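Local coordinates for protein threonine phosphate decarboxylase-like enzyme (Sulfurospirillum multivorans, PDB 6OUX) that decarboxylates L-serine O-phosphate to ethanolamine O-phosphate with the help of pyridoxal phosphate, supplying the precursor of the linkage between the nucleotide loop and the corrin ring of norcobamides, at residues Ala125-Thr130 against Phe147-Arg152; Lys161-Ile166 against Lys197-Val202; Val174-Pro179 against Pro203-Asp208. All coordinates share one frame; numbering follows the deposited sequence.

Interaction 1. Residues Ala125-Thr130 against Phe147-Arg152; sequences ALMIPT and FPLNER
Phe-147 O is gripped twice by the neighbouring strand. Ile-128 N gives it a hydrogen bond of 2.9 Å lying in the carbonyl plane, and Met-127 CA adds a CA-H...O contact at 3.3 Å. The two strands run parallel. The N-H of Phe-147 reaches back to Leu-126 O (2.8 Å), so Phe-147 straddles Met-127, and Ile-128 in turn straddles Pro-148. Because Pro-148 makes no main-chain bond to this strand, its missing N-H costs the pairing nothing. The straightest of the three bonds runs from Leu-149 N to Ile-128 O (2.7 Å, 164° at the hydrogen), with the donor nearly on the C=O axis.

On the face carrying Ile-128 and Pro-148, Ile-128 CG2 sits in the crowded position between its own N and carbonyl carbon and presses on Pro-148 CA at 3.4 Å, tighter than usual van der Waals contact. Leu-149 wedges between two residues. CD1 meets Met-127 SD at 4.2 Å, where the two chains cross obliquely, while CB lies 4.0 Å from Pro-129 CD. Its chi2 of -8° nearly eclipses CD1 with CA, a strained setting. An alanine here would remove CG and both methyls, keeping the CB contact with Pro-129 CD, and would probably leave Met-127 SD without its CD1 neighbour and Pro-129 less well covered where CD2 approaches its carbonyl oxygen. The peptide before Pro-129 is cis and turns the chain out of the strand. Pro-129 O accepts a bond from Asn-180 ND2, next to Asn-181, which is assigned to binding O-phospho-L-serine.

Strand 143-148 is the outermost of the chain's seven-stranded sheet on this side, and strand 123-128 is sandwiched between it and strand 173-177. The Phe-147 ring, CG anti to the backbone N, meets Tyr-162 of helix 159-169 edge-to-face.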
loop_
_atom_site.group_PDB
_atom_site.type_symbol
_atom_site.label_atom_id
_atom_site.label_comp_id
_atom_site.label_asym_id
_atom_site.label_seq_id
_atom_site.Cartn_x
_atom_site.Cartn_y
_atom_site.Cartn_z
ATOM N N ALA A 125 -15.848 8.691 -19.992
ATOM C CA ALA A 125 -15.168 8.824 -21.283
ATOM C C ALA A 125 -13.657 8.649 -21.064
ATOM O O ALA A 125 -13.042 9.376 -20.244
ATOM C CB ALA A 125 -15.465 10.137 -21.961
ATOM N N LEU A 126 -13.115 7.648 -21.753
ATOM C CA LEU A 126 -11.653 7.372 -21.800
ATOM C C LEU A 126 -11.134 7.574 -23.200
ATOM O O LEU A 126 -11.885 7.463 -24.189
ATOM C CB LEU A 126 -11.359 5.943 -21.397
ATOM C CG LEU A 126 -11.959 5.414 -20.097
ATOM C CD1 LEU A 126 -11.574 3.934 -19.953
ATOM C CD2 LEU A 126 -11.402 6.208 -18.938
ATOM N N MET A 127 -9.837 7.859 -23.319
ATOM C CA MET A 127 -9.217 7.885 -24.647
ATOM C C MET A 127 -8.608 6.526 -24.940
ATOM O O MET A 127 -8.263 5.771 -24.033
ATOM C CB MET A 127 -8.152 8.979 -24.734
ATOM C CG MET A 127 -8.662 10.429 -24.616
ATOM S SD MET A 127 -7.166 11.473 -24.514
ATOM C CE MET A 127 -6.351 10.987 -22.933
ATOM N N ILE A 128 -8.390 6.272 -26.209
ATOM C CA ILE A 128 -7.728 5.072 -26.671
ATOM C C ILE A 128 -6.727 5.485 -27.772
ATOM O O ILE A 128 -7.066 6.264 -28.671
ATOM C CB ILE A 128 -8.821 4.096 -27.195
ATOM C CG1 ILE A 128 -8.249 2.804 -27.698
ATOM C CG2 ILE A 128 -9.554 4.701 -28.382
ATOM C CD1 ILE A 128 -9.320 1.869 -28.237
ATOM N N PRO A 129 -5.474 4.968 -27.724
ATOM C CA PRO A 129 -4.918 4.073 -26.780
ATOM C C PRO A 129 -4.466 4.676 -25.488
ATOM O O PRO A 129 -4.079 5.818 -25.460
ATOM C CB PRO A 129 -3.703 3.525 -27.501
ATOM C CG PRO A 129 -3.330 4.546 -28.432
ATOM C CD PRO A 129 -4.594 5.153 -28.871
ATOM N N THR A 130 -4.512 3.875 -24.430
ATOM C CA THR A 130 -3.941 4.267 -23.152
ATOM C C THR A 130 -3.322 3.014 -22.580
ATOM O O THR A 130 -3.760 1.892 -22.896
ATOM C CB THR A 130 -5.025 4.796 -22.134
ATOM O OG1 THR A 130 -6.089 5.506 -22.772
ATOM C CG2 THR A 130 -4.427 5.714 -21.318
ATOM N N PHE A 147 -12.908 7.820 -26.732
ATOM C CA PHE A 147 -12.480 8.734 -27.805
ATOM C C PHE A 147 -11.190 8.168 -28.487
ATOM O O PHE A 147 -10.204 7.948 -27.795
ATOM C CB PHE A 147 -12.185 10.120 -27.202
ATOM C CG PHE A 147 -11.826 11.153 -28.237
ATOM C CD1 PHE A 147 -12.820 11.775 -28.969
ATOM C CD2 PHE A 147 -10.503 11.463 -28.502
ATOM C CE1 PHE A 147 -12.516 12.672 -29.958
ATOM C CE2 PHE A 147 -10.181 12.377 -29.489
ATOM C CZ PHE A 147 -11.193 12.982 -30.214
ATOM N N PRO A 148 -11.213 7.893 -29.820
ATOM C CA PRO A 148 -10.034 7.280 -30.479
ATOM C C PRO A 148 -9.022 8.296 -30.877
ATOM O O PRO A 148 -9.359 9.210 -31.548
ATOM C CB PRO A 148 -10.642 6.624 -31.728
ATOM C CG PRO A 148 -11.850 7.467 -32.028
ATOM C CD PRO A 148 -12.412 7.808 -30.689
ATOM N N LEU A 149 -7.806 8.185 -30.371
ATOM C CA LEU A 149 -6.694 8.997 -30.888
ATOM C C LEU A 149 -6.329 8.403 -32.239
ATOM O O LEU A 149 -6.374 7.193 -32.427
ATOM C CB LEU A 149 -5.467 8.898 -29.993
ATOM C CG LEU A 149 -5.334 9.764 -28.736
ATOM C CD1 LEU A 149 -6.391 10.836 -28.552
ATOM C CD2 LEU A 149 -5.027 8.956 -27.488
ATOM N N ASN A 150 -5.910 9.222 -33.167
ATOM C CA ASN A 150 -5.563 8.649 -34.430
ATOM C C ASN A 150 -4.031 8.618 -34.693
ATOM O O ASN A 150 -3.324 9.644 -34.606
ATOM C CB ASN A 150 -6.404 9.331 -35.470
ATOM C CG ASN A 150 -5.860 9.186 -36.844
ATOM O OD1 ASN A 150 -5.663 8.067 -37.397
ATOM N ND2 ASN A 150 -5.622 10.345 -37.443
ATOM N N GLU A 151 -3.563 7.415 -35.011
ATOM C CA GLU A 151 -2.167 7.168 -35.364
ATOM C C GLU A 151 -1.633 8.151 -36.429
ATOM O O GLU A 151 -0.517 8.648 -36.326
ATOM C CB GLU A 151 -1.987 5.716 -35.813
ATOM C CG GLU A 151 -0.526 5.314 -35.938
ATOM C CD GLU A 151 0.160 5.675 -37.249
ATOM O OE1 GLU A 151 -0.544 5.937 -38.257
ATOM O OE2 GLU A 151 1.419 5.663 -37.267
ATOM N N ARG A 152 -2.454 8.469 -37.418
ATOM C CA ARG A 152 -2.064 9.408 -38.504
ATOM C C ARG A 152 -1.752 10.803 -38.035
ATOM O O ARG A 152 -1.058 11.485 -38.735
ATOM C CB ARG A 152 -3.142 9.539 -39.627
ATOM C CG ARG A 152 -3.861 8.259 -40.034
ATOM C CD ARG A 152 -5.180 8.442 -40.822
ATOM N NE ARG A 152 -6.106 9.478 -40.302
ATOM C CZ ARG A 152 -6.108 10.764 -40.666
ATOM N NH1 ARG A 152 -5.227 11.215 -41.551
ATOM N NH2 ARG A 152 -6.977 11.611 -40.120
#

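Interaction 2. Residues Lys161-Ile166 against Lys197-Val202; sequences KYCQFI and KRLAFV
In the large domain of this aminotransferase-fold (fold type I) enzyme, helix 159-169 and the end of helix 189-198 pack together on one face of the central sheet, and their contact is a set of bumps and hollows without a clear hydrogen bond across it. The main bump is Leu-199, the first residue to leave helical geometry. Its CG is anti to its carbonyl carbon, and its two methyls fork into a hollow lined by Tyr-162, Cys-163 and Ile-166. CD1 approaches Tyr-162 CE2 at 3.9 Å, the two side chains crossing at about a right angle, and also reaches the sulphur of Cys-163. Leu-199 CD2 rests 3.8 Å from Ile-166 CG2.

That same CG2 is the reciprocal bump. Anti to its own backbone N, it pushes into a recess formed by Leu-199 CD2, Val-202 CG2 (3.7 Å) and Phe-201 CZ (4.0 Å). The recess exists because the chain folds back in a type I beta turn from Leu-199 to Val-202, closed by the bond from Val-202 N to Leu-199 O. Within the turn, Val-202 CG2 covers part of one face of the Phe-201 ring. The other branch of Ile-166 is used on its own helix, where CG1 lies over a face of the Tyr-162 ring, towards its rim.

Toward the solvent-facing side the shape becomes flatter. Arg-198 stretches out, CG anti to the backbone N and the chain extended to NE, and lies across helix 159-169. Its charge is held by salt bridges from NE to Glu-167 and from NH1 to Asp-160, which lie on either side of Cys-163 in the sequence. Held this way, the guanidinium lays one face on Cys-163, whose CB stands 3.3 Å above its plane and 3.4 Å from Arg-198 NE.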
loop_
_atom_site.group_PDB
_atom_site.type_symbol
_atom_site.label_atom_id
_atom_site.label_comp_id
_atom_site.label_asym_id
_atom_site.label_seq_id
_atom_site.Cartn_x
_atom_site.Cartn_y
_atom_site.Cartn_z
ATOM N N LYS A 161 -12.463 18.339 -31.177
ATOM C CA LYS A 161 -13.267 17.153 -31.479
ATOM C C LYS A 161 -13.587 16.409 -30.240
ATOM O O LYS A 161 -14.658 15.841 -30.110
ATOM C CB LYS A 161 -12.606 16.203 -32.489
ATOM C CG LYS A 161 -12.620 16.770 -33.893
ATOM C CD LYS A 161 -11.793 15.961 -34.874
ATOM C CE LYS A 161 -11.663 16.720 -36.201
ATOM N NZ LYS A 161 -10.901 15.892 -37.170
ATOM N N TYR A 162 -12.631 16.363 -29.350
ATOM C CA TYR A 162 -12.829 15.721 -28.067
ATOM C C TYR A 162 -13.978 16.396 -27.304
ATOM O O TYR A 162 -14.854 15.718 -26.819
ATOM C CB TYR A 162 -11.583 15.832 -27.268
ATOM C CG TYR A 162 -11.725 15.213 -25.908
ATOM C CD1 TYR A 162 -11.724 13.822 -25.751
ATOM C CD2 TYR A 162 -11.879 15.999 -24.808
ATOM C CE1 TYR A 162 -11.830 13.254 -24.506
ATOM C CE2 TYR A 162 -12.006 15.444 -23.546
ATOM C CZ TYR A 162 -12.010 14.095 -23.402
ATOM O OH TYR A 162 -12.158 13.564 -22.151
ATOM N N CYS A 163 -13.962 17.723 -27.225
ATOM C CA CYS A 163 -15.013 18.456 -26.554
ATOM C C CYS A 163 -16.397 18.182 -27.155
ATOM O O CYS A 163 -17.353 18.007 -26.431
ATOM C CB CYS A 163 -14.725 19.935 -26.604
ATOM S SG CYS A 163 -13.449 20.383 -25.431
ATOM N N GLN A 164 -16.487 18.157 -28.480
ATOM C CA GLN A 164 -17.747 17.864 -29.117
ATOM C C GLN A 164 -18.246 16.425 -28.790
ATOM O O GLN A 164 -19.426 16.192 -28.555
ATOM C CB GLN A 164 -17.602 18.043 -30.620
ATOM C CG GLN A 164 -18.910 17.891 -31.334
ATOM C CD GLN A 164 -19.940 18.901 -30.824
ATOM O OE1 GLN A 164 -20.946 18.533 -30.198
ATOM N NE2 GLN A 164 -19.663 20.157 -31.019
ATOM N N PHE A 165 -17.309 15.482 -28.771
ATOM C CA PHE A 165 -17.553 14.134 -28.360
ATOM C C PHE A 165 -18.111 14.093 -26.914
ATOM O O PHE A 165 -19.111 13.394 -26.649
ATOM C CB PHE A 165 -16.264 13.313 -28.461
ATOM C CG PHE A 165 -16.389 11.935 -27.928
ATOM C CD1 PHE A 165 -17.098 10.975 -28.642
ATOM C CD2 PHE A 165 -15.839 11.594 -26.713
ATOM C CE1 PHE A 165 -17.250 9.685 -28.135
ATOM C CE2 PHE A 165 -15.965 10.309 -26.199
ATOM C CZ PHE A 165 -16.669 9.352 -26.913
ATOM N N ILE A 166 -17.441 14.801 -26.002
ATOM C CA ILE A 166 -17.910 14.887 -24.615
ATOM C C ILE A 166 -19.324 15.577 -24.533
ATOM O O ILE A 166 -20.202 15.152 -23.771
ATOM C CB ILE A 166 -16.870 15.586 -23.680
ATOM C CG1 ILE A 166 -15.543 14.811 -23.644
ATOM C CG2 ILE A 166 -17.429 15.706 -22.250
ATOM C CD1 ILE A 166 -15.674 13.357 -23.287
ATOM N N LYS A 197 -12.471 25.090 -19.884
ATOM C CA LYS A 197 -13.549 26.065 -19.910
ATOM C C LYS A 197 -14.832 25.502 -20.581
ATOM O O LYS A 197 -15.940 25.632 -20.032
ATOM C CB LYS A 197 -13.107 27.323 -20.621
ATOM C CG LYS A 197 -12.117 28.108 -19.804
ATOM C CD LYS A 197 -11.622 29.326 -20.582
ATOM C CE LYS A 197 -11.330 30.497 -19.641
ATOM N NZ LYS A 197 -10.498 30.090 -18.455
ATOM N N ARG A 198 -14.646 24.905 -21.743
ATOM C CA ARG A 198 -15.749 24.302 -22.521
ATOM C C ARG A 198 -16.398 23.118 -21.828
ATOM O O ARG A 198 -17.606 22.845 -22.045
ATOM C CB ARG A 198 -15.231 23.901 -23.899
ATOM C CG ARG A 198 -16.199 23.211 -24.823
ATOM C CD ARG A 198 -15.759 23.288 -26.286
ATOM N NE ARG A 198 -16.715 22.600 -27.136
ATOM C CZ ARG A 198 -16.538 22.315 -28.430
ATOM N NH1 ARG A 198 -15.417 22.661 -29.081
ATOM N NH2 ARG A 198 -17.474 21.621 -29.051
ATOM N N LEU A 199 -15.621 22.369 -21.044
ATOM C CA LEU A 199 -16.161 21.198 -20.331
ATOM C C LEU A 199 -16.530 21.425 -18.888
ATOM O O LEU A 199 -16.597 20.488 -18.095
ATOM C CB LEU A 199 -15.204 20.027 -20.475
ATOM C CG LEU A 199 -14.980 19.631 -21.946
ATOM C CD1 LEU A 199 -14.090 18.397 -21.994
ATOM C CD2 LEU A 199 -16.281 19.313 -22.705
ATOM N N ALA A 200 -16.811 22.674 -18.548
ATOM C CA ALA A 200 -17.267 23.069 -17.214
ATOM C C ALA A 200 -18.482 22.343 -16.707
ATOM O O ALA A 200 -18.654 22.263 -15.482
ATOM C CB ALA A 200 -17.507 24.587 -17.123
ATOM N N PHE A 201 -19.295 21.823 -17.626
ATOM C CA PHE A 201 -20.513 21.087 -17.273
ATOM C C PHE A 201 -20.268 19.682 -16.787
ATOM O O PHE A 201 -21.109 19.094 -16.121
ATOM C CB PHE A 201 -21.485 20.998 -18.480
ATOM C CG PHE A 201 -20.942 20.208 -19.663
ATOM C CD1 PHE A 201 -21.137 18.838 -19.751
ATOM C CD2 PHE A 201 -20.240 20.849 -20.686
ATOM C CE1 PHE A 201 -20.677 18.146 -20.865
ATOM C CE2 PHE A 201 -19.749 20.154 -21.761
ATOM C CZ PHE A 201 -19.970 18.785 -21.861
ATOM N N VAL A 202 -19.111 19.116 -17.098
ATOM C CA VAL A 202 -18.830 17.754 -16.656
ATOM C C VAL A 202 -18.586 17.732 -15.109
ATOM O O VAL A 202 -17.796 18.533 -14.588
ATOM C CB VAL A 202 -17.573 17.173 -17.436
ATOM C CG1 VAL A 202 -17.244 15.783 -16.951
ATOM C CG2 VAL A 202 -17.793 17.233 -18.941
#

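Interaction 3. Residues Val174-Pro179 against Pro203-Asp208; sequences VVLINP and PRIIID
The Arg-204 guanidinium has Pro-203 CB on one face, 3.7 Å above its plane and offset toward the rim, while NE bonds to Thr-173 OG1 and NH2 forms a salt bridge with Asp-172. At the other end of the strand the Asp-208 carboxylate, with CG anti to the backbone N, lies alongside Ile-177. The two side chains point the same way, Ile-177 CD1 touching Asp-208 CB at 3.6 Å, and Asp-208 OD1 is hydrogen-bonded to Ser-210 OG. The Asn-178 amide is tied to the backbone N of Leu-187 through OD1.

Between these ends runs a parallel strand pair, the two strands of a beta-alpha-beta unit in which helix 189-198 makes the connection. Their axes pass 4.7 Å apart at 20°. Five main-chain bonds join them, the straightest from Leu-176 N to Ile-206 O (2.9 Å, 175° at the hydrogen). The bond from Asp-208 N to Leu-176 O is slightly shorter, 2.8 Å, and Ile-207 CA adds a CA-H...O contact to the same oxygen.

Val-174, Leu-176, Ile-205 and Ile-207 share one face, where helix 189-198 packs on Leu-176 and Ile-205. On the opposite face, helix 108-116 covers Ile-206 and Asp-208. The last bond, Asn-178 N to Asp-208 O, comes from above the carbonyl plane, just before the cis peptide leading into Pro-179.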
loop_
_atom_site.group_PDB
_atom_site.type_symbol
_atom_site.label_atom_id
_atom_site.label_comp_id
_atom_site.label_asym_id
_atom_site.label_seq_id
_atom_site.Cartn_x
_atom_site.Cartn_y
_atom_site.Cartn_z
ATOM N N VAL A 174 -14.700 12.118 -16.872
ATOM C CA VAL A 174 -13.722 11.956 -17.935
ATOM C C VAL A 174 -12.323 11.690 -17.313
ATOM O O VAL A 174 -12.044 12.178 -16.205
ATOM C CB VAL A 174 -13.753 13.271 -18.722
ATOM C CG1 VAL A 174 -12.502 13.582 -19.445
ATOM C CG2 VAL A 174 -15.036 13.332 -19.592
ATOM N N VAL A 175 -11.518 10.856 -17.983
ATOM C CA VAL A 175 -10.060 10.640 -17.620
ATOM C C VAL A 175 -9.139 11.106 -18.751
ATOM O O VAL A 175 -9.285 10.655 -19.870
ATOM C CB VAL A 175 -9.748 9.199 -17.319
ATOM C CG1 VAL A 175 -8.276 9.011 -16.854
ATOM C CG2 VAL A 175 -10.703 8.642 -16.289
ATOM N N LEU A 176 -8.261 12.085 -18.459
ATOM C CA LEU A 176 -7.259 12.553 -19.380
ATOM C C LEU A 176 -5.886 12.230 -18.735
ATOM O O LEU A 176 -5.676 12.334 -17.511
ATOM C CB LEU A 176 -7.372 14.046 -19.661
ATOM C CG LEU A 176 -8.705 14.582 -20.237
ATOM C CD1 LEU A 176 -8.743 16.090 -20.352
ATOM C CD2 LEU A 176 -8.947 13.987 -21.615
ATOM N N ILE A 177 -4.990 11.721 -19.539
ATOM C CA ILE A 177 -3.633 11.424 -19.108
ATOM C C ILE A 177 -2.730 12.427 -19.860
ATOM O O ILE A 177 -2.693 12.392 -21.091
ATOM C CB ILE A 177 -3.228 10.024 -19.445
ATOM C CG1 ILE A 177 -4.325 8.999 -19.113
ATOM C CG2 ILE A 177 -1.881 9.654 -18.755
ATOM C CD1 ILE A 177 -4.693 8.892 -17.669
ATOM N N ASN A 178 -2.014 13.296 -19.173
ATOM C CA ASN A 178 -1.314 14.379 -19.863
ATOM C C ASN A 178 0.019 14.660 -19.148
ATOM O O ASN A 178 0.012 15.144 -18.029
ATOM C CB ASN A 178 -2.174 15.625 -19.931
ATOM C CG ASN A 178 -1.647 16.624 -20.901
ATOM O OD1 ASN A 178 -1.256 16.266 -22.026
ATOM N ND2 ASN A 178 -1.576 17.867 -20.482
ATOM N N PRO A 179 1.165 14.295 -19.751
ATOM C CA PRO A 179 1.322 13.577 -21.025
ATOM C C PRO A 179 0.711 12.191 -21.058
ATOM O O PRO A 179 0.686 11.495 -20.058
ATOM C CB PRO A 179 2.890 13.487 -21.209
ATOM C CG PRO A 179 3.469 14.553 -20.294
ATOM C CD PRO A 179 2.478 14.570 -19.125
ATOM N N PRO A 203 -19.189 16.765 -14.379
ATOM C CA PRO A 203 -18.986 16.673 -12.966
ATOM C C PRO A 203 -17.501 16.461 -12.510
ATOM O O PRO A 203 -17.012 17.113 -11.575
ATOM C CB PRO A 203 -19.863 15.494 -12.599
ATOM C CG PRO A 203 -21.021 15.594 -13.560
ATOM C CD PRO A 203 -20.281 15.876 -14.811
ATOM N N ARG A 204 -16.781 15.587 -13.197
ATOM C CA ARG A 204 -15.431 15.190 -12.777
ATOM C C ARG A 204 -14.547 15.079 -13.982
ATOM O O ARG A 204 -14.833 14.265 -14.867
ATOM C CB ARG A 204 -15.470 13.812 -12.042
ATOM C CG ARG A 204 -16.055 13.861 -10.612
ATOM C CD ARG A 204 -16.377 12.465 -10.135
ATOM N NE ARG A 204 -17.523 11.987 -10.860
ATOM C CZ ARG A 204 -18.787 12.318 -10.544
ATOM N NH1 ARG A 204 -19.061 13.110 -9.508
ATOM N NH2 ARG A 204 -19.798 11.867 -11.271
ATOM N N ILE A 205 -13.472 15.883 -14.009
ATOM C CA ILE A 205 -12.480 15.793 -15.036
ATOM C C ILE A 205 -11.182 15.438 -14.309
ATOM O O ILE A 205 -10.605 16.297 -13.604
ATOM C CB ILE A 205 -12.320 17.117 -15.839
ATOM C CG1 ILE A 205 -13.656 17.453 -16.541
ATOM C CG2 ILE A 205 -11.142 16.936 -16.791
ATOM C CD1 ILE A 205 -13.631 18.720 -17.334
ATOM N N ILE A 206 -10.799 14.172 -14.458
ATOM C CA ILE A 206 -9.653 13.580 -13.806
ATOM C C ILE A 206 -8.488 13.704 -14.721
ATOM O O ILE A 206 -8.560 13.283 -15.885
ATOM C CB ILE A 206 -9.851 12.083 -13.523
ATOM C CG1 ILE A 206 -10.949 11.914 -12.463
ATOM C CG2 ILE A 206 -8.532 11.474 -13.079
ATOM C CD1 ILE A 206 -11.560 10.541 -12.460
ATOM N N ILE A 207 -7.425 14.335 -14.239
ATOM C CA ILE A 207 -6.239 14.545 -15.072
ATOM C C ILE A 207 -5.072 13.895 -14.374
ATOM O O ILE A 207 -4.629 14.366 -13.297
ATOM C CB ILE A 207 -5.925 16.054 -15.283
ATOM C CG1 ILE A 207 -7.139 16.793 -15.841
ATOM C CG2 ILE A 207 -4.733 16.178 -16.199
ATOM C CD1 ILE A 207 -7.038 18.310 -15.984
ATOM N N ASP A 208 -4.547 12.852 -14.998
ATOM C CA ASP A 208 -3.325 12.165 -14.562
ATOM C C ASP A 208 -2.090 12.855 -15.169
ATOM O O ASP A 208 -1.774 12.690 -16.381
ATOM C CB ASP A 208 -3.379 10.678 -14.888
ATOM C CG ASP A 208 -2.152 9.922 -14.419
ATOM O OD1 ASP A 208 -1.202 10.477 -13.828
ATOM O OD2 ASP A 208 -2.151 8.707 -14.678
#

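How the interactions relate
Interactions 1 and 3 are parallel pairings in the same sheet, joined where strands 123-128 and 173-177 lie side by side, with Ala-125 O and Val-175 N 3.1 Å apart in a probable hydrogen bond. Interaction 3 is the more deeply buried, in the sheet interior with helices over both faces. Interaction 1 lies at the outermost strand, partly buried, and ends in a loop. Interaction 2 is farthest from the chain's centre and relies on apolar interlocking plus a charged fringe instead of main-chain bonds. It nevertheless underlies the others: Ile-166 CD1 packs on Ala-125 and Val-174, and Tyr-162 reaches both Phe-147 and Leu-176.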